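LbaCas13a H328A (C2c2) (Lachnospiraceae bacterium NK4A179, PDB 5WLH) binds a CRISPR guide RNA and, as a Cas13a-family effector, probably cleaves RNA that the guide recognises. Local coordinates at residues M824-S828 and Y1289-Q1294; F1296-R1300 and G1335-F1341. All blocks are in the same frame, centred on the assembly; numbering follows the deposited sequence.

Interaction 1: residues M824-S828 and Y1289-Q1294; sequences MQKKS and YNILLQ. With nucleotides of chain B.
Asn1290 lays its side-chain amide across the backbone of Met824 and Lys826 and grips it at two points. ND2 donates to Met824 O at 3.0 Å, in the plane of that carbonyl. OD1 accepts the backbone N of Lys826 at 2.8 Å. This second N-H comes from above the Asn1290 carbonyl plane, 54° out of it. The two bonds fix the rotation of the amide. ND2 also donates to OP1 of C30 of chain B at 3.0 Å, in a less straight bond (N-H...O angle 136°). Met824 O is shared in turn, since O2' of A29 of chain B donates to it. One asparagine thus joins an irregular protein segment, helix 1284-1294 and the guide RNA backbone. Both elements belong to a nucleic-acid-binding surface of this RNA-bound Cas13a, and the 824-828 segment lies between two unmodelled parts of the chain, which are probably mobile. On the RNA side, Met824 sends SD toward the sugar-base junction of A8 of chain B, 3.5 Å from N9. Lys826 reaches across the helix, with CG anti to the backbone N (chi1 -169°). Its methylenes and the Leu1293 side chain pass antiparallel to each other. Bends at its last two torsions carry CE to 3.4 Å from Gln1294 CG. The NZ bond to Gln1294 OE1 is weak; the stronger partner of NZ is an RNA phosphate, in a salt bridge. CD2 of Leu1293 packs against a face of the Lys826 carbonyl, 3.4 Å from its O. Gln825 lies nearly perpendicular to the Tyr1289 side chain, with CG close to CE2, while its NE2 binds Thr1286 and a uracil base. A water at the edge of the Tyr1289 ring bridges its OH, Lys826 O and Ser828 N.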
ATOM      1  N   MET A 824      -7.878   6.126   0.200  1.00 33.42           N
ATOM      2  CA  MET A 824      -7.066   5.087   0.833  1.00 29.21           C
ATOM      3  C   MET A 824      -7.878   3.869   1.222  1.00 26.12           C
ATOM      4  O   MET A 824      -7.306   2.791   1.421  1.00 26.95           O
ATOM      5  CB  MET A 824      -6.391   5.591   2.110  1.00 36.83           C
ATOM      6  CG  MET A 824      -5.587   6.823   1.981  1.00 38.64           C
ATOM      7  SD  MET A 824      -5.622   7.687   3.561  1.00 35.13           S
ATOM      8  CE  MET A 824      -4.261   7.039   4.472  1.00 42.57           C
ATOM      9  N   GLN A 825      -9.183   4.021   1.384  1.00 29.44           N
ATOM     10  CA  GLN A 825     -10.030   2.927   1.816  1.00 31.29           C
ATOM     11  C   GLN A 825     -10.580   2.224   0.592  1.00 29.46           C
ATOM     12  O   GLN A 825     -11.112   2.877  -0.317  1.00 32.51           O
ATOM     13  CB  GLN A 825     -11.178   3.441   2.685  1.00 42.48           C
ATOM     14  CG  GLN A 825     -11.585   2.506   3.787  1.00 46.10           C
ATOM     15  CD  GLN A 825     -12.193   3.244   4.960  1.00 53.68           C
ATOM     16  OE1 GLN A 825     -13.391   3.522   4.971  1.00 55.57           O
ATOM     17  NE2 GLN A 825     -11.365   3.579   5.955  1.00 52.45           N
ATOM     18  N   LYS A 826     -10.412   0.910   0.549  1.00 26.52           N
ATOM     19  CA  LYS A 826     -11.119   0.128  -0.449  1.00 31.46           C
ATOM     20  C   LYS A 826     -12.614   0.364  -0.310  1.00 33.26           C
ATOM     21  O   LYS A 826     -13.135   0.466   0.801  1.00 33.94           O
ATOM     22  CB  LYS A 826     -10.816  -1.348  -0.279  1.00 37.61           C
ATOM     23  CG  LYS A 826     -11.295  -2.191  -1.425  1.00 42.67           C
ATOM     24  CD  LYS A 826     -10.752  -3.593  -1.291  1.00 49.50           C
ATOM     25  CE  LYS A 826      -9.404  -3.589  -0.563  1.00 55.08           C
ATOM     26  NZ  LYS A 826      -8.276  -2.781  -1.159  1.00 60.09           N
ATOM     27  N   LYS A 827     -13.300   0.469  -1.439  1.00 34.88           N
ATOM     28  CA  LYS A 827     -14.722   0.784  -1.422  1.00 41.55           C
ATOM     29  C   LYS A 827     -15.545  -0.496  -1.403  1.00 37.22           C
ATOM     30  O   LYS A 827     -15.322  -1.407  -2.209  1.00 31.54           O
ATOM     31  CB  LYS A 827     -15.108   1.661  -2.616  1.00 46.51           C
ATOM     32  CG  LYS A 827     -14.082   2.727  -2.956  1.00 52.06           C
ATOM     33  CD  LYS A 827     -14.412   3.428  -4.271  1.00 56.19           C
ATOM     34  CE  LYS A 827     -15.175   4.726  -4.031  1.00 59.47           C
ATOM     35  NZ  LYS A 827     -15.577   5.383  -5.311  1.00 62.43           N
ATOM     36  N   SER A 828     -16.473  -0.567  -0.453  1.00 39.71           N
ATOM     37  CA  SER A 828     -17.457  -1.630  -0.404  1.00 44.37           C
ATOM     38  C   SER A 828     -18.596  -1.322  -1.372  1.00 48.78           C
ATOM     39  O   SER A 828     -18.639  -0.269  -2.011  1.00 47.08           O
ATOM     40  CB  SER A 828     -17.994  -1.785   1.014  1.00 41.95           C
ATOM     41  OG  SER A 828     -18.771  -0.647   1.358  1.00 43.92           O
ATOM     42  N   TYR A1289      -8.468  -3.229   7.283  1.00 17.90           N
ATOM     43  CA  TYR A1289      -9.827  -3.301   6.742  1.00 18.75           C
ATOM     44  C   TYR A1289      -9.811  -3.628   5.245  1.00 22.94           C
ATOM     45  O   TYR A1289     -10.611  -4.443   4.758  1.00 19.59           O
ATOM     46  CB  TYR A1289     -10.519  -1.973   7.025  1.00 16.82           C
ATOM     47  CG  TYR A1289     -11.804  -1.749   6.264  1.00 20.70           C
ATOM     48  CD1 TYR A1289     -13.026  -2.141   6.805  1.00 23.59           C
ATOM     49  CD2 TYR A1289     -11.803  -1.111   5.025  1.00 23.98           C
ATOM     50  CE1 TYR A1289     -14.212  -1.931   6.122  1.00 25.66           C
ATOM     51  CE2 TYR A1289     -12.992  -0.907   4.330  1.00 23.97           C
ATOM     52  CZ  TYR A1289     -14.185  -1.316   4.893  1.00 26.34           C
ATOM     53  OH  TYR A1289     -15.364  -1.115   4.216  1.00 28.34           O
ATOM     54  N   ASN A1290      -8.897  -3.006   4.499  1.00 19.34           N
ATOM     55  CA  ASN A1290      -8.808  -3.265   3.062  1.00 20.15           C
ATOM     56  C   ASN A1290      -8.451  -4.715   2.778  1.00 18.49           C
ATOM     57  O   ASN A1290      -9.003  -5.326   1.854  1.00 22.04           O
ATOM     58  CB  ASN A1290      -7.744  -2.366   2.415  1.00 21.08           C
ATOM     59  CG  ASN A1290      -8.096  -0.906   2.444  1.00 22.02           C
ATOM     60  OD1 ASN A1290      -9.241  -0.523   2.679  1.00 23.73           O
ATOM     61  ND2 ASN A1290      -7.087  -0.058   2.187  1.00 20.01           N
ATOM     62  N   ILE A1291      -7.491  -5.275   3.527  1.00 18.66           N
ATOM     63  CA  ILE A1291      -7.114  -6.670   3.314  1.00 19.97           C
ATOM     64  C   ILE A1291      -8.328  -7.573   3.482  1.00 23.34           C
ATOM     65  O   ILE A1291      -8.594  -8.451   2.655  1.00 21.45           O
ATOM     66  CB  ILE A1291      -5.976  -7.072   4.267  1.00 19.12           C
ATOM     67  CG1 ILE A1291      -4.695  -6.338   3.871  1.00 20.45           C
ATOM     68  CG2 ILE A1291      -5.804  -8.588   4.269  1.00 22.23           C
ATOM     69  CD1 ILE A1291      -3.569  -6.476   4.914  1.00 23.09           C
ATOM     70  N   LEU A1292      -9.107  -7.343   4.536  1.00 19.74           N
ATOM     71  CA  LEU A1292     -10.318  -8.139   4.733  1.00 20.87           C
ATOM     72  C   LEU A1292     -11.343  -7.893   3.631  1.00 18.82           C
ATOM     73  O   LEU A1292     -11.974  -8.839   3.137  1.00 22.16           O
ATOM     74  CB  LEU A1292     -10.917  -7.826   6.105  1.00 21.03           C
ATOM     75  CG  LEU A1292      -9.889  -8.190   7.179  1.00 21.92           C
ATOM     76  CD1 LEU A1292     -10.189  -7.448   8.498  1.00 25.45           C
ATOM     77  CD2 LEU A1292      -9.876  -9.693   7.395  1.00 24.33           C
ATOM     78  N   LEU A1293     -11.530  -6.633   3.238  1.00 21.23           N
ATOM     79  CA  LEU A1293     -12.495  -6.327   2.191  1.00 20.66           C
ATOM     80  C   LEU A1293     -12.092  -6.947   0.856  1.00 23.58           C
ATOM     81  O   LEU A1293     -12.968  -7.323   0.058  1.00 23.46           O
ATOM     82  CB  LEU A1293     -12.658  -4.819   2.058  1.00 21.53           C
ATOM     83  CG  LEU A1293     -13.885  -4.327   1.281  1.00 27.52           C
ATOM     84  CD1 LEU A1293     -15.123  -4.982   1.843  1.00 32.84           C
ATOM     85  CD2 LEU A1293     -14.007  -2.813   1.395  1.00 27.46           C
ATOM     86  N   GLN A1294     -10.780  -7.081   0.596  1.00 23.80           N
ATOM     87  CA  GLN A1294     -10.342  -7.773  -0.622  1.00 25.42           C
ATOM     88  C   GLN A1294     -10.895  -9.181  -0.687  1.00 25.68           C
ATOM     89  O   GLN A1294     -11.065  -9.740  -1.785  1.00 24.70           O
ATOM     90  CB  GLN A1294      -8.815  -7.850  -0.702  1.00 22.69           C
ATOM     91  CG  GLN A1294      -8.182  -6.629  -1.307  1.00 39.05           C
ATOM     92  CD  GLN A1294      -6.716  -6.514  -0.951  1.00 41.63           C
ATOM     93  OE1 GLN A1294      -6.217  -5.424  -0.650  1.00 46.96           O
ATOM     94  NE2 GLN A1294      -6.017  -7.636  -0.984  1.00 37.01           N
TER
ATOM     95  P     C B  30      -4.277  -0.578  -0.366  1.00 22.90           P
ATOM     96  OP1   C B  30      -5.199  -1.510   0.332  1.00 22.36           O
ATOM     97  OP2   C B  30      -3.142  -1.094  -1.180  1.00 19.70           O
ATOM     98  O5'   C B  30      -5.115   0.353  -1.335  1.00 18.21           O
ATOM     99  C5'   C B  30      -6.392   0.855  -0.956  1.00 23.05           C
ATOM    100  C4'   C B  30      -6.925   1.797  -2.006  1.00 26.39           C
ATOM    101  O4'   C B  30      -5.967   2.861  -2.243  1.00 27.15           O
ATOM    102  C3'   C B  30      -7.143   1.196  -3.384  1.00 22.24           C
ATOM    103  O3'   C B  30      -8.363   0.489  -3.475  1.00 24.41           O
ATOM    104  C2'   C B  30      -7.092   2.415  -4.297  1.00 23.87           C
ATOM    105  O2'   C B  30      -8.326   3.096  -4.272  1.00 23.82           O
ATOM    106  C1'   C B  30      -6.050   3.287  -3.587  1.00 22.91           C
ATOM    107  N1    C B  30      -4.717   3.170  -4.204  1.00 21.55           N
ATOM    108  C2    C B  30      -4.532   3.831  -5.416  1.00 24.90           C
ATOM    109  O2    C B  30      -5.473   4.446  -5.910  1.00 27.89           O
ATOM    110  N3    C B  30      -3.339   3.773  -6.017  1.00 29.36           N
ATOM    111  C4    C B  30      -2.354   3.102  -5.447  1.00 27.85           C
ATOM    112  N4    C B  30      -1.198   3.092  -6.113  1.00 33.99           N
ATOM    113  C5    C B  30      -2.498   2.410  -4.205  1.00 27.93           C
ATOM    114  C6    C B  30      -3.703   2.479  -3.605  1.00 23.86           C
ATOM    115  P     A B  29       1.614   1.146   0.452  1.00 20.61           P
ATOM    116  OP1   A B  29       1.976  -0.224   0.934  1.00 20.49           O
ATOM    117  OP2   A B  29       1.999   1.669  -0.903  1.00 21.93           O
ATOM    118  O5'   A B  29       0.041   1.352   0.469  1.00 20.13           O
ATOM    119  C5'   A B  29      -0.724   1.014   1.614  1.00 21.33           C
ATOM    120  C4'   A B  29      -2.010   1.810   1.666  1.00 22.03           C
ATOM    121  O4'   A B  29      -1.730   3.223   1.543  1.00 21.99           O
ATOM    122  C3'   A B  29      -3.028   1.551   0.567  1.00 20.65           C
ATOM    123  O3'   A B  29      -3.778   0.380   0.814  1.00 20.37           O
ATOM    124  C2'   A B  29      -3.861   2.817   0.616  1.00 20.07           C
ATOM    125  O2'   A B  29      -4.674   2.816   1.776  1.00 19.39           O
ATOM    126  C1'   A B  29      -2.768   3.858   0.836  1.00 20.14           C
ATOM    127  N9    A B  29      -2.222   4.311  -0.461  1.00 20.82           N
ATOM    128  C8    A B  29      -0.994   4.062  -1.014  1.00 21.67           C
ATOM    129  N7    A B  29      -0.840   4.619  -2.204  1.00 23.05           N
ATOM    130  C5    A B  29      -2.043   5.260  -2.422  1.00 19.15           C
ATOM    131  C6    A B  29      -2.506   6.019  -3.510  1.00 23.48           C
ATOM    132  N6    A B  29      -1.747   6.261  -4.587  1.00 28.90           N
ATOM    133  N1    A B  29      -3.749   6.508  -3.435  1.00 24.11           N
ATOM    134  C2    A B  29      -4.477   6.255  -2.338  1.00 22.67           C
ATOM    135  N3    A B  29      -4.147   5.551  -1.244  1.00 19.43           N
ATOM    136  C4    A B  29      -2.902   5.079  -1.361  1.00 22.37           C
ATOM    137  P     A B   8      -9.319  10.810   6.140  1.00 25.36           P
ATOM    138  OP1   A B   8     -10.771  10.907   6.555  1.00 24.92           O
ATOM    139  OP2   A B   8      -8.859  11.291   4.823  1.00 26.01           O
ATOM    140  O5'   A B   8      -8.537  11.539   7.316  1.00 21.36           O
ATOM    141  C5'   A B   8      -7.388  12.318   7.076  1.00 23.81           C
ATOM    142  C4'   A B   8      -6.152  11.503   7.343  1.00 22.62           C
ATOM    143  O4'   A B   8      -6.016  10.481   6.325  1.00 22.39           O
ATOM    144  C3'   A B   8      -4.852  12.284   7.288  1.00 20.83           C
ATOM    145  O3'   A B   8      -4.573  12.873   8.541  1.00 21.36           O
ATOM    146  C2'   A B   8      -3.827  11.240   6.878  1.00 15.53           C
ATOM    147  O2'   A B   8      -3.454  10.447   7.998  1.00 17.94           O
ATOM    148  C1'   A B   8      -4.652  10.374   5.929  1.00 18.98           C
ATOM    149  N9    A B   8      -4.540  10.841   4.535  1.00 20.96           N
ATOM    150  C8    A B   8      -5.514  11.401   3.739  1.00 20.20           C
ATOM    151  N7    A B   8      -5.103  11.686   2.524  1.00 20.24           N
ATOM    152  C5    A B   8      -3.768  11.265   2.517  1.00 17.73           C
ATOM    153  C6    A B   8      -2.764  11.310   1.532  1.00 18.06           C
ATOM    154  N6    A B   8      -2.981  11.767   0.308  1.00 20.03           N
ATOM    155  N1    A B   8      -1.538  10.817   1.844  1.00 18.29           N
ATOM    156  C2    A B   8      -1.337  10.349   3.086  1.00 18.55           C
ATOM    157  N3    A B   8      -2.216  10.260   4.089  1.00 18.89           N
ATOM    158  C4    A B   8      -3.408  10.754   3.743  1.00 15.55           C
TER
HETATM  159  O   HOH W   1     -15.390   0.721   1.873  1.00 34.15           O

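Interaction 2: residues F1296-R1300 and G1335-F1341; sequences FVNVR and GVYSEQF. With nucleotides of chain B.
Phe1296 O accepts the backbone N-H of Glu1339 at 2.8 Å, the first of four main-chain bonds joining these antiparallel segments. Asn1298 and Tyr1337 form a hydrogen-bonded pair with bonds in both directions, and Arg1300 N donates to Gly1335 O. Val1297-Ser1338 and Val1299-Val1336 are the non-hydrogen-bonded pairs. The two strands are the central neighbours of a four-stranded antiparallel sheet. Phe1296 has positive phi and is the C-prime residue of the Schellman motif that ends helix 1284-1294.

Apolar packing lies on the valine face. Val1297 CG1 meets Val1336 CG1 at 3.9 Å, and Val1299 lies alongside Val1336. Helix 1357-1368 touches Val1297 and Val1336 on this side.

Flat groups pack on the other face. Asn1298 CB sits over the centre of the Tyr1337 ring in a CH-pi contact, 3.5 Å from the centroid. The Asn1298 amide is stacked on the ring, with planes 5° apart. CG of Tyr1337 lies between the backbone N and the carbonyl carbon (chi1 60°), which swings the ring over Asn1298. Arg1300 crosses it, with Tyr1337 CE1 3.2 Å above one face of the guanidinium; NH1 is hydrogen-bonded to Asn1334 O.

The aromatic pair is T-shaped. Phe1341 points its edge at the face of Phe1296, with centroids 4.9 Å apart and planes at 81°. C1' of C41 of chain B lies over one face of Phe1341, and OP1 of C40 of chain B is at its edge.

The backbone bonds set the strand register, while the crossed rings give two cytidines an apolar wall, consistent with van der Waals packing.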
ATOM      1  N   PHE A1296     -13.828  -9.928   0.571  1.00 23.24           N
ATOM      2  CA  PHE A1296     -15.274  -9.694   0.631  1.00 23.68           C
ATOM      3  C   PHE A1296     -15.826  -9.739   2.050  1.00 27.20           C
ATOM      4  O   PHE A1296     -17.022  -9.976   2.250  1.00 28.23           O
ATOM      5  CB  PHE A1296     -16.026 -10.653  -0.292  1.00 26.38           C
ATOM      6  CG  PHE A1296     -15.545 -10.578  -1.702  1.00 26.49           C
ATOM      7  CD1 PHE A1296     -15.796  -9.462  -2.468  1.00 27.48           C
ATOM      8  CD2 PHE A1296     -14.759 -11.586  -2.229  1.00 32.24           C
ATOM      9  CE1 PHE A1296     -15.313  -9.366  -3.768  1.00 29.86           C
ATOM     10  CE2 PHE A1296     -14.283 -11.502  -3.522  1.00 31.90           C
ATOM     11  CZ  PHE A1296     -14.559 -10.393  -4.289  1.00 27.77           C
ATOM     12  N   VAL A1297     -14.977  -9.451   3.035  1.00 23.52           N
ATOM     13  CA  VAL A1297     -15.364  -9.407   4.441  1.00 25.00           C
ATOM     14  C   VAL A1297     -15.322  -7.952   4.897  1.00 25.11           C
ATOM     15  O   VAL A1297     -14.272  -7.306   4.822  1.00 25.29           O
ATOM     16  CB  VAL A1297     -14.436 -10.281   5.297  1.00 26.15           C
ATOM     17  CG1 VAL A1297     -14.821 -10.206   6.785  1.00 28.20           C
ATOM     18  CG2 VAL A1297     -14.477 -11.721   4.803  1.00 26.36           C
ATOM     19  N   ASN A1298     -16.466  -7.431   5.355  1.00 20.87           N
ATOM     20  CA  ASN A1298     -16.578  -6.067   5.875  1.00 23.73           C
ATOM     21  C   ASN A1298     -16.515  -6.111   7.389  1.00 25.26           C
ATOM     22  O   ASN A1298     -17.330  -6.796   8.009  1.00 27.66           O
ATOM     23  CB  ASN A1298     -17.909  -5.421   5.511  1.00 29.52           C
ATOM     24  CG  ASN A1298     -17.952  -4.895   4.132  1.00 38.54           C
ATOM     25  OD1 ASN A1298     -17.750  -3.706   3.898  1.00 42.27           O
ATOM     26  ND2 ASN A1298     -18.283  -5.764   3.196  1.00 45.69           N
ATOM     27  N   VAL A1299     -15.588  -5.361   7.994  1.00 24.16           N
ATOM     28  CA  VAL A1299     -15.528  -5.342   9.446  1.00 28.07           C
ATOM     29  C   VAL A1299     -15.717  -3.913   9.930  1.00 27.55           C
ATOM     30  O   VAL A1299     -15.341  -2.950   9.255  1.00 27.20           O
ATOM     31  CB  VAL A1299     -14.220  -5.966   9.994  1.00 24.28           C
ATOM     32  CG1 VAL A1299     -14.038  -7.358   9.429  1.00 22.76           C
ATOM     33  CG2 VAL A1299     -13.003  -5.075   9.700  1.00 23.93           C
ATOM     34  N   ARG A1300     -16.365  -3.781  11.091  1.00 21.00           N
ATOM     35  CA  ARG A1300     -16.564  -2.495  11.747  1.00 20.96           C
ATOM     36  C   ARG A1300     -15.680  -2.449  12.987  1.00 21.60           C
ATOM     37  O   ARG A1300     -15.931  -3.161  13.964  1.00 26.43           O
ATOM     38  CB  ARG A1300     -18.032  -2.276  12.115  1.00 27.52           C
ATOM     39  CG  ARG A1300     -18.958  -2.179  10.919  1.00 33.08           C
ATOM     40  CD  ARG A1300     -20.413  -1.915  11.373  1.00 43.29           C
ATOM     41  NE  ARG A1300     -21.302  -1.576  10.262  1.00 50.00           N
ATOM     42  CZ  ARG A1300     -22.205  -2.406   9.750  1.00 57.33           C
ATOM     43  NH1 ARG A1300     -22.339  -3.627  10.252  1.00 59.10           N
ATOM     44  NH2 ARG A1300     -22.976  -2.020   8.739  1.00 60.44           N
ATOM     45  N   GLY A1335     -20.658  -6.690  13.797  1.00 23.92           N
ATOM     46  CA  GLY A1335     -19.387  -6.107  13.428  1.00 20.93           C
ATOM     47  C   GLY A1335     -18.763  -6.666  12.173  1.00 27.18           C
ATOM     48  O   GLY A1335     -17.833  -6.059  11.636  1.00 24.13           O
ATOM     49  N   VAL A1336     -19.256  -7.799  11.681  1.00 23.07           N
ATOM     50  CA  VAL A1336     -18.685  -8.485  10.523  1.00 24.38           C
ATOM     51  C   VAL A1336     -19.831  -8.843   9.590  1.00 29.58           C
ATOM     52  O   VAL A1336     -20.799  -9.486  10.014  1.00 29.65           O
ATOM     53  CB  VAL A1336     -17.907  -9.750  10.923  1.00 24.56           C
ATOM     54  CG1 VAL A1336     -17.403 -10.507   9.686  1.00 26.47           C
ATOM     55  CG2 VAL A1336     -16.717  -9.413  11.871  1.00 21.85           C
ATOM     56  N   TYR A1337     -19.742  -8.420   8.331  1.00 27.14           N
ATOM     57  CA  TYR A1337     -20.725  -8.880   7.360  1.00 27.97           C
ATOM     58  C   TYR A1337     -20.053  -9.122   6.016  1.00 28.83           C
ATOM     59  O   TYR A1337     -18.980  -8.591   5.724  1.00 29.46           O
ATOM     60  CB  TYR A1337     -21.908  -7.905   7.214  1.00 31.14           C
ATOM     61  CG  TYR A1337     -21.556  -6.504   6.773  1.00 31.30           C
ATOM     62  CD1 TYR A1337     -21.129  -5.560   7.695  1.00 37.24           C
ATOM     63  CD2 TYR A1337     -21.685  -6.114   5.443  1.00 32.36           C
ATOM     64  CE1 TYR A1337     -20.816  -4.276   7.311  1.00 38.64           C
ATOM     65  CE2 TYR A1337     -21.368  -4.818   5.049  1.00 37.43           C
ATOM     66  CZ  TYR A1337     -20.933  -3.911   5.993  1.00 38.00           C
ATOM     67  OH  TYR A1337     -20.611  -2.622   5.630  1.00 38.10           O
ATOM     68  N   SER A1338     -20.695  -9.965   5.214  1.00 26.75           N
ATOM     69  CA  SER A1338     -20.187 -10.298   3.896  1.00 27.12           C
ATOM     70  C   SER A1338     -20.553  -9.209   2.909  1.00 29.86           C
ATOM     71  O   SER A1338     -21.640  -8.636   2.969  1.00 27.56           O
ATOM     72  CB  SER A1338     -20.759 -11.632   3.421  1.00 26.83           C
ATOM     73  OG  SER A1338     -20.290 -11.936   2.114  1.00 24.24           O
ATOM     74  N   GLU A1339     -19.624  -8.899   2.016  1.00 23.15           N
ATOM     75  CA  GLU A1339     -19.993  -8.194   0.805  1.00 24.35           C
ATOM     76  C   GLU A1339     -21.038  -9.004   0.054  1.00 24.04           C
ATOM     77  O   GLU A1339     -21.055 -10.235   0.105  1.00 28.26           O
ATOM     78  CB  GLU A1339     -18.775  -7.989  -0.091  1.00 30.41           C
ATOM     79  CG  GLU A1339     -17.853  -6.877   0.339  1.00 36.71           C
ATOM     80  CD  GLU A1339     -18.486  -5.499   0.196  1.00 37.99           C
ATOM     81  OE1 GLU A1339     -19.080  -5.017   1.177  1.00 41.00           O
ATOM     82  OE2 GLU A1339     -18.379  -4.899  -0.888  1.00 41.13           O
ATOM     83  N   GLN A1340     -21.905  -8.304  -0.662  1.00 28.30           N
ATOM     84  CA  GLN A1340     -22.872  -8.961  -1.524  1.00 29.46           C
ATOM     85  C   GLN A1340     -22.333  -9.024  -2.942  1.00 30.71           C
ATOM     86  O   GLN A1340     -21.668  -8.094  -3.403  1.00 31.01           O
ATOM     87  CB  GLN A1340     -24.207  -8.223  -1.493  1.00 39.00           C
ATOM     88  CG  GLN A1340     -24.751  -8.085  -0.096  1.00 47.11           C
ATOM     89  CD  GLN A1340     -26.052  -8.812   0.080  1.00 53.23           C
ATOM     90  OE1 GLN A1340     -27.110  -8.310  -0.304  1.00 52.49           O
ATOM     91  NE2 GLN A1340     -25.990 -10.006   0.658  1.00 57.47           N
ATOM     92  N   PHE A1341     -22.599 -10.138  -3.618  1.00 29.27           N
ATOM     93  CA  PHE A1341     -22.351 -10.248  -5.046  1.00 30.56           C
ATOM     94  C   PHE A1341     -23.607  -9.843  -5.802  1.00 34.98           C
ATOM     95  O   PHE A1341     -24.726 -10.116  -5.359  1.00 31.24           O
ATOM     96  CB  PHE A1341     -21.957 -11.674  -5.428  1.00 29.53           C
ATOM     97  CG  PHE A1341     -20.516 -12.011  -5.143  1.00 27.95           C
ATOM     98  CD1 PHE A1341     -19.586 -11.012  -4.908  1.00 32.51           C
ATOM     99  CD2 PHE A1341     -20.098 -13.334  -5.131  1.00 29.40           C
ATOM    100  CE1 PHE A1341     -18.254 -11.334  -4.662  1.00 33.27           C
ATOM    101  CE2 PHE A1341     -18.776 -13.662  -4.885  1.00 32.17           C
ATOM    102  CZ  PHE A1341     -17.855 -12.654  -4.651  1.00 31.06           C
TER
ATOM    103  P     C B  41     -15.112 -12.571 -10.883  1.00 34.86           P
ATOM    104  OP1   C B  41     -14.793 -13.990 -11.195  1.00 34.15           O
ATOM    105  OP2   C B  41     -14.364 -11.481 -11.540  1.00 40.10           O
ATOM    106  O5'   C B  41     -16.655 -12.235 -11.132  1.00 34.05           O
ATOM    107  C5'   C B  41     -17.672 -13.212 -10.928  1.00 37.19           C
ATOM    108  C4'   C B  41     -18.965 -12.603 -10.421  1.00 35.63           C
ATOM    109  O4'   C B  41     -18.835 -12.283  -9.011  1.00 36.38           O
ATOM    110  C3'   C B  41     -19.410 -11.291 -11.051  1.00 36.89           C
ATOM    111  O3'   C B  41     -20.065 -11.459 -12.297  1.00 33.02           O
ATOM    112  C2'   C B  41     -20.328 -10.714  -9.984  1.00 38.44           C
ATOM    113  O2'   C B  41     -21.591 -11.359 -10.029  1.00 38.61           O
ATOM    114  C1'   C B  41     -19.620 -11.153  -8.703  1.00 37.90           C
ATOM    115  N1    C B  41     -18.744 -10.101  -8.150  1.00 40.16           N
ATOM    116  C2    C B  41     -19.346  -9.020  -7.504  1.00 38.61           C
ATOM    117  O2    C B  41     -20.579  -9.006  -7.441  1.00 40.44           O
ATOM    118  N3    C B  41     -18.573  -8.040  -6.976  1.00 37.78           N
ATOM    119  C4    C B  41     -17.240  -8.124  -7.073  1.00 40.53           C
ATOM    120  N4    C B  41     -16.491  -7.145  -6.541  1.00 39.01           N
ATOM    121  C5    C B  41     -16.604  -9.223  -7.728  1.00 42.24           C
ATOM    122  C6    C B  41     -17.386 -10.183  -8.245  1.00 40.34           C
ATOM    123  P     C B  40     -16.203 -16.375  -5.524  1.00 41.71           P
ATOM    124  OP1   C B  40     -16.825 -16.322  -4.170  1.00 44.53           O
ATOM    125  OP2   C B  40     -17.015 -16.741  -6.722  1.00 41.05           O
ATOM    126  O5'   C B  40     -15.573 -14.954  -5.809  1.00 40.68           O
ATOM    127  C5'   C B  40     -15.073 -14.681  -7.097  1.00 39.99           C
ATOM    128  C4'   C B  40     -14.398 -13.351  -7.150  1.00 33.97           C
ATOM    129  O4'   C B  40     -13.206 -13.380  -6.330  1.00 33.98           O
ATOM    130  C3'   C B  40     -13.907 -12.957  -8.529  1.00 32.05           C
ATOM    131  O3'   C B  40     -14.964 -12.380  -9.284  1.00 30.95           O
ATOM    132  C2'   C B  40     -12.771 -11.988  -8.217  1.00 36.21           C
ATOM    133  O2'   C B  40     -13.287 -10.689  -7.963  1.00 39.52           O
ATOM    134  C1'   C B  40     -12.219 -12.553  -6.898  1.00 36.98           C
ATOM    135  N1    C B  40     -10.966 -13.337  -7.042  1.00 38.09           N
ATOM    136  C2    C B  40      -9.768 -12.650  -7.304  1.00 39.38           C
ATOM    137  O2    C B  40      -9.818 -11.418  -7.451  1.00 37.74           O
ATOM    138  N3    C B  40      -8.609 -13.349  -7.414  1.00 39.72           N
ATOM    139  C4    C B  40      -8.606 -14.676  -7.247  1.00 40.11           C
ATOM    140  N4    C B  40      -7.442 -15.327  -7.360  1.00 41.60           N
ATOM    141  C5    C B  40      -9.800 -15.398  -6.964  1.00 37.05           C
ATOM    142  C6    C B  40     -10.942 -14.695  -6.865  1.00 39.48           C
TER

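Interaction 2 is the more buried of the two, inside a sheet; interaction 1 is partly buried and lies nearer the centre of the chain. They are joined directly: helix 1284-1294 runs into strand 1297-1310, with a probable hydrogen bond from Val1297 N to Leu1292 O. Ser828 packs on Asn1298 and Glu1339, so the 824-828 segment also touches the sheet. Both contacts reach the same RNA chain by different chemistry. In interaction 1, the Asn1290 amide and Lys826 meet phosphates, and the main-chain O of Met824 takes a ribose hydroxyl, with water at one side. In interaction 2, regular main-chain pairing and aromatic rings dominate, and nucleotides meet phenylalanines.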